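Local coordinates for malonate decarboxylase subunit alpha (Acinetobacter baumannii ATCC 17978, PDB 6MPR) that serves as the alpha subunit of malonate decarboxylase, probably swapping the acetyl group on the acyl-carrier protein for malonyl to give the malonyl thioester that is then decarboxylated, at the interface of chains A and B. Numbering follows the deposited sequence. Chains: chain A/B, Malonate decarboxylase subunit alpha.

The interface of chains A and B. Residues chain A 150-152, 155, 191; chain B 297, 317, 339.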
# COMPACT_ATOMS: atom_id res chain seq x y z
N LEU A 150 9.50 -0.88 -7.93
CA LEU A 150 10.06 -2.07 -8.58
C LEU A 150 9.22 -2.58 -9.75
O LEU A 150 9.71 -3.44 -10.49
CB LEU A 150 10.23 -3.19 -7.55
CG LEU A 150 11.09 -2.87 -6.32
CD1 LEU A 150 11.16 -4.10 -5.41
CD2 LEU A 150 12.49 -2.42 -6.71
N VAL A 151 7.98 -2.11 -9.93
CA VAL A 151 7.20 -2.49 -11.12
C VAL A 151 6.96 -1.29 -12.03
O VAL A 151 6.17 -1.39 -12.98
CB VAL A 151 5.88 -3.20 -10.76
CG1 VAL A 151 6.18 -4.52 -9.98
CG2 VAL A 151 4.94 -2.28 -9.98
N VAL A 152 7.64 -0.17 -11.79
CA VAL A 152 7.40 1.03 -12.59
C VAL A 152 8.72 1.53 -13.17
O VAL A 152 9.03 1.26 -14.34
CB VAL A 152 6.70 2.14 -11.77
CG1 VAL A 152 6.54 3.41 -12.64
CG2 VAL A 152 5.34 1.66 -11.29
N ILE A 155 12.67 -1.18 -12.03
CA ILE A 155 12.45 -2.62 -12.21
C ILE A 155 13.79 -3.32 -12.03
O ILE A 155 14.76 -2.98 -12.72
CB ILE A 155 11.82 -2.92 -13.59
CG1 ILE A 155 10.46 -2.22 -13.72
CG2 ILE A 155 11.68 -4.44 -13.77
CD1 ILE A 155 9.80 -2.38 -15.11
N SER A 191 10.08 -10.41 -14.66
CA SER A 191 10.59 -9.52 -15.70
C SER A 191 11.92 -10.02 -16.25
O SER A 191 12.68 -9.22 -16.81
CB SER A 191 10.75 -8.09 -15.18
OG SER A 191 11.58 -8.07 -14.01
N ASN B 297 5.95 4.37 -18.50
CA ASN B 297 5.74 3.28 -17.54
C ASN B 297 4.31 3.36 -16.99
O ASN B 297 3.86 4.42 -16.56
CB ASN B 297 6.75 3.37 -16.39
CG ASN B 297 8.17 3.57 -16.89
OD1 ASN B 297 8.74 4.66 -16.76
ND2 ASN B 297 8.75 2.53 -17.46
N SER B 317 6.96 -0.23 -20.20
CA SER B 317 6.59 -1.22 -19.19
C SER B 317 5.13 -1.06 -18.81
O SER B 317 4.61 0.06 -18.75
CB SER B 317 7.46 -1.11 -17.92
OG SER B 317 7.09 0.01 -17.12
N PHE B 339 4.90 -8.04 -17.40
CA PHE B 339 5.46 -8.92 -16.38
C PHE B 339 4.93 -10.34 -16.60
O PHE B 339 3.73 -10.59 -16.41
CB PHE B 339 5.09 -8.41 -14.99
CG PHE B 339 5.84 -7.16 -14.60
CD1 PHE B 339 5.46 -5.92 -15.09
CD2 PHE B 339 6.97 -7.24 -13.78
CE1 PHE B 339 6.17 -4.76 -14.73
CE2 PHE B 339 7.69 -6.09 -13.43
CZ PHE B 339 7.28 -4.86 -13.91
O HOH W 1 5.34 -0.29 -15.31
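The phenyl ring of B:Phe339 enters a loop-lined recess of chain A with a different neighbour to each side of its plane. A:Val151 overhangs one face at its rim: CG1 stands above the plane but projects just outside the CE2–CZ edge, 4.1 Å from CE2 of B:Phe339, while CA of A:Val151 lies 3.7 Å from CZ of B:Phe339. To the opposite side of the plane, A:Ser191 sits beyond the CD2–CE2 edge, its CB 4.1 Å from CE2 of B:Phe339. A:Ile155 meets the ring beyond its CZ corner, clearly to the A:Ser191 side of the plane, with CD1 3.7 Å from CZ of B:Phe339. Its extended chain (chi2 175°) carries CD1 onward to B:Ser317, so one methyl bridges both residues. Contacts on both sides of the plane and at the CZ corner may limit the ring's tilting.

The amide of B:Asn297 is the second flat group. Backbone O of A:Val152 sits over its face, 3.4 Å from ND2 of B:Asn297 but well above the amide plane. In that plane, ND2 of B:Asn297 instead donates to the hydroxyl OG of B:Ser317 at 3.0 Å (162° at H), which fixes the amide's rotation. CG1 of A:Val152, anti to its backbone N (chi1 177°), packs against CB of B:Asn297.

A polar link between the two-fold-related subunits runs through water 1, which lies 2.5 Å from OG of B:Ser317 and 2.7 Å from the backbone O of A:Val151.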